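Local coordinates for G/U mismatch-specific DNA glycosylase (Deinococcus radiodurans, PDB 2C2Q), which belongs to the uracil-DNA glycosylase superfamily and is named as a mismatch-specific member of it, at residues Arg43-Trp54 with Gln66-Leu75. The protein carries 1 engineered substitution. Sequence-based numbering, arbitrary orientation.
Sequences RAYYANPENKFW and QLVPQEYATL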
ATOM      1  N   ARG A  43     -15.753  -5.056  -1.175  1.00 18.48           N
ATOM      2  CA  ARG A  43     -14.805  -5.948  -0.514  1.00 19.47           C
ATOM      3  C   ARG A  43     -13.564  -6.090  -1.429  1.00 17.90           C
ATOM      4  O   ARG A  43     -13.133  -7.186  -1.766  1.00 19.39           O
ATOM      5  CB  ARG A  43     -15.436  -7.348  -0.206  1.00 18.48           C
ATOM      6  CG  ARG A  43     -16.417  -7.234   0.987  1.00 25.38           C
ATOM      7  CD  ARG A  43     -16.981  -8.592   1.364  1.00 26.53           C
ATOM      8  NE  ARG A  43     -18.215  -8.497   2.147  1.00 38.73           N
ATOM      9  CZ  ARG A  43     -19.026  -9.535   2.433  1.00 40.78           C
ATOM     10  NH1 ARG A  43     -18.749 -10.764   2.017  1.00 40.66           N
ATOM     11  NH2 ARG A  43     -20.133  -9.338   3.149  1.00 45.79           N
ATOM     12  N   ALA A  44     -12.988  -4.962  -1.841  1.00 16.46           N
ATOM     13  CA  ALA A  44     -11.801  -4.986  -2.721  1.00 14.58           C
ATOM     14  C   ALA A  44     -10.906  -3.770  -2.360  1.00 15.09           C
ATOM     15  O   ALA A  44     -11.117  -3.123  -1.301  1.00 14.58           O
ATOM     16  CB  ALA A  44     -12.258  -4.972  -4.218  1.00 15.31           C
ATOM     17  N   TYR A  45      -9.914  -3.463  -3.213  1.00 13.08           N
ATOM     18  CA  TYR A  45      -9.026  -2.315  -2.979  1.00 12.23           C
ATOM     19  C   TYR A  45      -9.145  -1.393  -4.158  1.00 11.98           C
ATOM     20  O   TYR A  45      -9.268  -1.908  -5.273  1.00 14.16           O
ATOM     21  CB  TYR A  45      -7.573  -2.771  -2.834  1.00 11.85           C
ATOM     22  CG  TYR A  45      -7.237  -3.389  -1.473  1.00  9.27           C
ATOM     23  CD1 TYR A  45      -6.535  -2.662  -0.489  1.00 10.61           C
ATOM     24  CD2 TYR A  45      -7.646  -4.703  -1.185  1.00 12.14           C
ATOM     25  CE1 TYR A  45      -6.211  -3.283   0.783  1.00 12.93           C
ATOM     26  CE2 TYR A  45      -7.350  -5.295   0.047  1.00 13.55           C
ATOM     27  CZ  TYR A  45      -6.631  -4.573   1.015  1.00 10.27           C
ATOM     28  OH  TYR A  45      -6.300  -5.174   2.229  1.00 12.60           O
ATOM     29  N   TYR A  46      -9.006  -0.092  -3.883  1.00 13.37           N
ATOM     30  CA  TYR A  46      -8.970   0.999  -4.895  1.00 14.39           C
ATOM     31  C   TYR A  46     -10.030   0.739  -5.958  1.00 16.12           C
ATOM     32  O   TYR A  46      -9.721   0.718  -7.191  1.00 16.06           O
ATOM     33  CB  TYR A  46      -7.553   1.069  -5.499  1.00 14.27           C
ATOM     34  CG  TYR A  46      -6.499   1.240  -4.445  1.00 13.27           C
ATOM     35  CD1 TYR A  46      -6.265   2.500  -3.824  1.00 12.92           C
ATOM     36  CD2 TYR A  46      -5.739   0.151  -4.036  1.00 15.39           C
ATOM     37  CE1 TYR A  46      -5.312   2.631  -2.823  1.00 12.53           C
ATOM     38  CE2 TYR A  46      -4.765   0.258  -3.039  1.00 13.48           C
ATOM     39  CZ  TYR A  46      -4.549   1.500  -2.408  1.00 11.47           C
ATOM     40  OH  TYR A  46      -3.621   1.663  -1.419  1.00 12.78           O
ATOM     41  N   ALA A  47     -11.272   0.507  -5.478  1.00 15.72           N
ATOM     42  CA  ALA A  47     -12.372   0.104  -6.332  1.00 17.54           C
ATOM     43  C   ALA A  47     -13.142   1.272  -6.984  1.00 19.18           C
ATOM     44  O   ALA A  47     -13.981   1.030  -7.864  1.00 20.41           O
ATOM     45  CB  ALA A  47     -13.362  -0.855  -5.575  1.00 16.26           C
ATOM     46  N   ASN A  48     -12.914   2.499  -6.518  1.00 19.34           N
ATOM     47  CA  ASN A  48     -13.521   3.685  -7.143  1.00 19.66           C
ATOM     48  C   ASN A  48     -12.973   3.716  -8.558  1.00 21.18           C
ATOM     49  O   ASN A  48     -11.766   3.685  -8.786  1.00 19.49           O
ATOM     50  CB  ASN A  48     -13.155   4.946  -6.384  1.00 19.46           C
ATOM     51  CG  ASN A  48     -13.695   6.209  -7.050  1.00 19.38           C
ATOM     52  OD1 ASN A  48     -13.749   6.291  -8.279  1.00 24.85           O
ATOM     53  ND2 ASN A  48     -14.091   7.174  -6.252  1.00 19.94           N
ATOM     54  N   PRO A  49     -13.874   3.693  -9.528  1.00 23.43           N
ATOM     55  CA  PRO A  49     -13.449   3.516 -10.908  1.00 23.66           C
ATOM     56  C   PRO A  49     -12.559   4.667 -11.414  1.00 21.59           C
ATOM     57  O   PRO A  49     -11.868   4.471 -12.390  1.00 23.81           O
ATOM     58  CB  PRO A  49     -14.764   3.505 -11.691  1.00 24.62           C
ATOM     59  CG  PRO A  49     -15.815   3.217 -10.686  1.00 26.97           C
ATOM     60  CD  PRO A  49     -15.342   3.806  -9.369  1.00 24.04           C
ATOM     61  N   GLU A  50     -12.578   5.834 -10.766  1.00 22.19           N
ATOM     62  CA  GLU A  50     -11.704   6.979 -11.143  1.00 21.63           C
ATOM     63  C   GLU A  50     -10.363   6.984 -10.372  1.00 21.39           C
ATOM     64  O   GLU A  50      -9.513   7.877 -10.565  1.00 21.72           O
ATOM     65  CB  GLU A  50     -12.429   8.295 -10.918  1.00 24.05           C
ATOM     66  CG  GLU A  50     -13.676   8.411 -11.782  1.00 26.03           C
ATOM     67  CD  GLU A  50     -14.323   9.769 -11.664  1.00 27.69           C
ATOM     68  OE1 GLU A  50     -14.778  10.120 -10.549  1.00 24.96           O
ATOM     69  OE2 GLU A  50     -14.372  10.496 -12.691  1.00 30.00           O
ATOM     70  N   ASN A  51     -10.210   6.055  -9.416  1.00 18.30           N
ATOM     71  CA  ASN A  51      -8.956   5.924  -8.709  1.00 16.62           C
ATOM     72  C   ASN A  51      -7.953   5.311  -9.686  1.00 15.92           C
ATOM     73  O   ASN A  51      -8.274   4.309 -10.323  1.00 17.34           O
ATOM     74  CB  ASN A  51      -9.105   5.009  -7.448  1.00 14.78           C
ATOM     75  CG  ASN A  51      -7.862   5.075  -6.588  1.00 15.46           C
ATOM     76  OD1 ASN A  51      -6.780   4.684  -7.045  1.00 15.57           O
ATOM     77  ND2 ASN A  51      -7.977   5.619  -5.367  1.00 15.35           N
ATOM     78  N   LYS A  52      -6.746   5.895  -9.806  1.00 17.84           N
ATOM     79  CA  LYS A  52      -5.765   5.494 -10.853  1.00 18.32           C
ATOM     80  C   LYS A  52      -4.893   4.286 -10.443  1.00 17.24           C
ATOM     81  O   LYS A  52      -4.017   3.876 -11.190  1.00 15.13           O
ATOM     82  CB  LYS A  52      -4.771   6.653 -11.172  1.00 20.12           C
ATOM     83  CG  LYS A  52      -5.425   7.952 -11.558  1.00 23.95           C
ATOM     84  CD  LYS A  52      -4.338   8.975 -12.046  1.00 23.61           C
ATOM     85  CE  LYS A  52      -4.291  10.105 -11.054  1.00 30.32           C
ATOM     86  NZ  LYS A  52      -5.529  10.898 -11.088  1.00 35.80           N
ATOM     87  N   PHE A  53      -5.114   3.700  -9.234  1.00 13.37           N
ATOM     88  CA  PHE A  53      -4.188   2.696  -8.747  1.00 12.89           C
ATOM     89  C   PHE A  53      -3.983   1.505  -9.721  1.00 12.88           C
ATOM     90  O   PHE A  53      -2.813   1.171 -10.019  1.00 14.80           O
ATOM     91  CB  PHE A  53      -4.749   2.143  -7.427  1.00 13.06           C
ATOM     92  CG  PHE A  53      -3.863   1.106  -6.778  1.00 12.89           C
ATOM     93  CD1 PHE A  53      -2.795   1.456  -5.960  1.00 13.34           C
ATOM     94  CD2 PHE A  53      -4.188  -0.268  -6.909  1.00 14.16           C
ATOM     95  CE1 PHE A  53      -2.019   0.454  -5.326  1.00 14.47           C
ATOM     96  CE2 PHE A  53      -3.402  -1.239  -6.287  1.00 13.51           C
ATOM     97  CZ  PHE A  53      -2.341  -0.891  -5.524  1.00 11.99           C
ATOM     98  N   TRP A  54      -5.053   0.820 -10.128  1.00 15.16           N
ATOM     99  CA  TRP A  54      -4.952  -0.406 -10.972  1.00 15.78           C
ATOM    100  C   TRP A  54      -4.304  -0.115 -12.352  1.00 16.79           C
ATOM    101  O   TRP A  54      -3.368  -0.815 -12.746  1.00 18.25           O
ATOM    102  CB  TRP A  54      -6.259  -1.132 -11.099  1.00 15.68           C
ATOM    103  CG  TRP A  54      -6.714  -1.638  -9.758  1.00 13.10           C
ATOM    104  CD1 TRP A  54      -7.764  -1.181  -9.052  1.00 16.35           C
ATOM    105  CD2 TRP A  54      -6.068  -2.658  -8.933  1.00 17.97           C
ATOM    106  NE1 TRP A  54      -7.870  -1.863  -7.847  1.00 13.80           N
ATOM    107  CE2 TRP A  54      -6.823  -2.737  -7.718  1.00 14.62           C
ATOM    108  CE3 TRP A  54      -4.926  -3.474  -9.078  1.00 16.36           C
ATOM    109  CZ2 TRP A  54      -6.536  -3.668  -6.711  1.00 16.47           C
ATOM    110  CZ3 TRP A  54      -4.610  -4.386  -8.048  1.00 17.74           C
ATOM    111  CH2 TRP A  54      -5.419  -4.465  -6.877  1.00 13.10           C
ATOM    112  N   GLN A  66      -4.001  -4.821 -16.565  1.00 26.65           N
ATOM    113  CA  GLN A  66      -4.668  -3.998 -15.563  1.00 25.79           C
ATOM    114  C   GLN A  66      -5.671  -4.917 -14.830  1.00 24.08           C
ATOM    115  O   GLN A  66      -6.608  -5.484 -15.459  1.00 23.51           O
ATOM    116  CB  GLN A  66      -5.364  -2.766 -16.172  1.00 25.60           C
ATOM    117  CG  GLN A  66      -6.227  -2.003 -15.158  1.00 27.10           C
ATOM    118  CD  GLN A  66      -6.814  -0.689 -15.688  1.00 27.60           C
ATOM    119  OE1 GLN A  66      -6.248  -0.059 -16.591  1.00 29.78           O
ATOM    120  NE2 GLN A  66      -7.919  -0.261 -15.110  1.00 29.60           N
ATOM    121  N   LEU A  67      -5.462  -5.105 -13.533  1.00 21.86           N
ATOM    122  CA  LEU A  67      -6.400  -5.965 -12.789  1.00 22.36           C
ATOM    123  C   LEU A  67      -7.674  -5.186 -12.582  1.00 21.92           C
ATOM    124  O   LEU A  67      -7.634  -3.933 -12.555  1.00 22.50           O
ATOM    125  CB  LEU A  67      -5.871  -6.375 -11.414  1.00 22.79           C
ATOM    126  CG  LEU A  67      -4.507  -7.006 -11.096  1.00 25.68           C
ATOM    127  CD1 LEU A  67      -4.536  -8.024  -9.969  1.00 27.45           C
ATOM    128  CD2 LEU A  67      -3.581  -7.412 -12.229  1.00 29.57           C
ATOM    129  N   VAL A  68      -8.798  -5.891 -12.357  1.00 20.28           N
ATOM    130  CA  VAL A  68      -9.996  -5.229 -11.914  1.00 20.42           C
ATOM    131  C   VAL A  68      -9.912  -5.312 -10.375  1.00 18.96           C
ATOM    132  O   VAL A  68      -9.120  -6.144  -9.860  1.00 17.53           O
ATOM    133  CB  VAL A  68     -11.243  -5.889 -12.475  1.00 20.77           C
ATOM    134  CG1 VAL A  68     -11.243  -5.738 -14.045  1.00 24.53           C
ATOM    135  CG2 VAL A  68     -11.289  -7.339 -12.073  1.00 22.54           C
ATOM    136  N   PRO A  69     -10.582  -4.407  -9.673  1.00 20.03           N
ATOM    137  CA  PRO A  69     -10.486  -4.395  -8.202  1.00 18.26           C
ATOM    138  C   PRO A  69     -10.701  -5.777  -7.542  1.00 18.07           C
ATOM    139  O   PRO A  69      -9.981  -6.111  -6.562  1.00 16.51           O
ATOM    140  CB  PRO A  69     -11.514  -3.327  -7.791  1.00 18.59           C
ATOM    141  CG  PRO A  69     -11.413  -2.284  -8.987  1.00 20.04           C
ATOM    142  CD  PRO A  69     -11.392  -3.256 -10.167  1.00 19.28           C
ATOM    143  N   GLN A  70     -11.597  -6.585  -8.104  1.00 16.15           N
ATOM    144  CA  GLN A  70     -11.923  -7.884  -7.470  1.00 19.14           C
ATOM    145  C   GLN A  70     -10.796  -8.922  -7.593  1.00 18.27           C
ATOM    146  O   GLN A  70     -10.835  -9.973  -6.951  1.00 18.75           O
ATOM    147  CB  GLN A  70     -13.269  -8.418  -7.983  1.00 18.70           C
ATOM    148  CG  GLN A  70     -14.544  -7.665  -7.312  1.00 23.15           C
ATOM    149  CD  GLN A  70     -15.903  -8.058  -7.949  1.00 27.03           C
ATOM    150  OE1 GLN A  70     -16.595  -9.000  -7.456  1.00 37.87           O
ATOM    151  NE2 GLN A  70     -16.303  -7.356  -9.031  1.00 33.04           N
ATOM    152  N   GLU A  71      -9.812  -8.617  -8.444  1.00 16.45           N
ATOM    153  CA  GLU A  71      -8.634  -9.465  -8.622  1.00 17.81           C
ATOM    154  C   GLU A  71      -7.505  -9.157  -7.641  1.00 15.11           C
ATOM    155  O   GLU A  71      -6.427  -9.738  -7.736  1.00 15.31           O
ATOM    156  CB  GLU A  71      -8.186  -9.366 -10.088  1.00 18.25           C
ATOM    157  CG  GLU A  71      -9.074 -10.209 -11.032  1.00 17.79           C
ATOM    158  CD  GLU A  71      -8.766  -9.975 -12.512  1.00 21.32           C
ATOM    159  OE1 GLU A  71      -8.221  -8.916 -12.837  1.00 22.20           O
ATOM    160  OE2 GLU A  71      -9.074 -10.879 -13.345  1.00 23.57           O
ATOM    161  N   TYR A  72      -7.775  -8.272  -6.667  1.00 14.41           N
ATOM    162  CA  TYR A  72      -6.704  -7.765  -5.832  1.00 14.27           C
ATOM    163  C   TYR A  72      -5.867  -8.852  -5.128  1.00 12.20           C
ATOM    164  O   TYR A  72      -4.643  -8.705  -4.908  1.00 13.82           O
ATOM    165  CB  TYR A  72      -7.268  -6.789  -4.818  1.00 13.23           C
ATOM    166  CG  TYR A  72      -8.081  -7.479  -3.738  1.00 13.72           C
ATOM    167  CD1 TYR A  72      -7.469  -7.784  -2.515  1.00 13.39           C
ATOM    168  CD2 TYR A  72      -9.445  -7.811  -3.950  1.00 15.92           C
ATOM    169  CE1 TYR A  72      -8.174  -8.455  -1.466  1.00 14.14           C
ATOM    170  CE2 TYR A  72     -10.195  -8.479  -2.919  1.00 17.09           C
ATOM    171  CZ  TYR A  72      -9.542  -8.773  -1.693  1.00 16.25           C
ATOM    172  OH  TYR A  72     -10.229  -9.417  -0.662  1.00 15.26           O
ATOM    173  N   ALA A  73      -6.535  -9.939  -4.721  1.00 12.40           N
ATOM    174  CA  ALA A  73      -5.858 -11.003  -4.003  1.00 14.08           C
ATOM    175  C   ALA A  73      -4.867 -11.831  -4.811  1.00 12.33           C
ATOM    176  O   ALA A  73      -4.120 -12.623  -4.235  1.00 14.98           O
ATOM    177  CB  ALA A  73      -6.866 -11.949  -3.222  1.00 14.12           C
ATOM    178  N   THR A  74      -4.845 -11.643  -6.152  1.00 14.53           N
ATOM    179  CA  THR A  74      -3.939 -12.359  -6.994  1.00 16.42           C
ATOM    180  C   THR A  74      -2.564 -11.705  -7.040  1.00 16.18           C
ATOM    181  O   THR A  74      -1.606 -12.269  -7.567  1.00 15.82           O
ATOM    182  CB  THR A  74      -4.498 -12.488  -8.425  1.00 16.73           C
ATOM    183  OG1 THR A  74      -4.518 -11.181  -9.055  1.00 14.76           O
ATOM    184  CG2 THR A  74      -5.980 -13.001  -8.454  1.00 15.84           C
ATOM    185  N   LEU A  75      -2.451 -10.519  -6.448  1.00 15.57           N
ATOM    186  CA  LEU A  75      -1.206  -9.797  -6.539  1.00 15.58           C
ATOM    187  C   LEU A  75       0.053 -10.560  -6.093  1.00 16.99           C
ATOM    188  O   LEU A  75       1.150 -10.261  -6.597  1.00 16.58           O
ATOM    189  CB  LEU A  75      -1.283  -8.454  -5.769  1.00 15.04           C
ATOM    190  CG  LEU A  75      -2.075  -7.314  -6.450  1.00 16.72           C
ATOM    191  CD1 LEU A  75      -2.071  -6.084  -5.531  1.00 13.58           C
ATOM    192  CD2 LEU A  75      -1.410  -6.986  -7.806  1.00 17.04           C
TER
HETATM  193  O   HOH W   1     -12.724  -9.718  -0.757  1.00 20.74           O
HETATM  194  O   HOH W   2      -3.218  -3.641 -12.295  1.00 20.24           O
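Trp54 lays one face of its indole over Pro69, whose N sits 4.1 Å above the ring plane and toward the rim. Phe53 CD2 covers the opposite face, so the indole is sandwiched. The benzo ring meets three more side chains of 66-75. Trp54 CH2 lies 3.6 Å from Tyr72 CB, Trp54 CE3 rests on Leu67 CB, and Leu75 CD1 comes up at the edge, near the ring plane. Trp54 CG stands anti to its own carbonyl carbon (chi1 -64°). Trp54 NE1 can then donate to Tyr45 O at 2.9 Å, with that oxygen in the indole plane. This bond, within 43-54, satisfies NE1 and, with the packing on both faces, would hold the ring in its rotation.

Pro69 also packs against the loop beyond the indole. Pro69 CB is 3.8 Å from Ala47 CB, and Pro69 O approaches Ala44 CB. Tyr72 and Tyr45 meet obliquely, with planes at 47° and CD1 of Tyr72 3.4 Å from CD2 of Tyr45. Tyr45 OH is hydrogen-bonded to Pro19 O, and an acetate ion lies beside this side chain.

The direct contacts are van der Waals packing, some of it against backbone oxygens, and two waters add polar links. One joins Arg43 O to Tyr72 OH, while the other donates to Trp54 O and accepts from Leu67 N. Leu75 also touches Leu80 and Leu82 of strand 80-84. A tryptophan at the start of helix 53-59 thus joins the loop after helix 37-42 to the 3-10 segment before edge strand 80-84, in the alpha/beta fold of the uracil-DNA glycosylase superfamily.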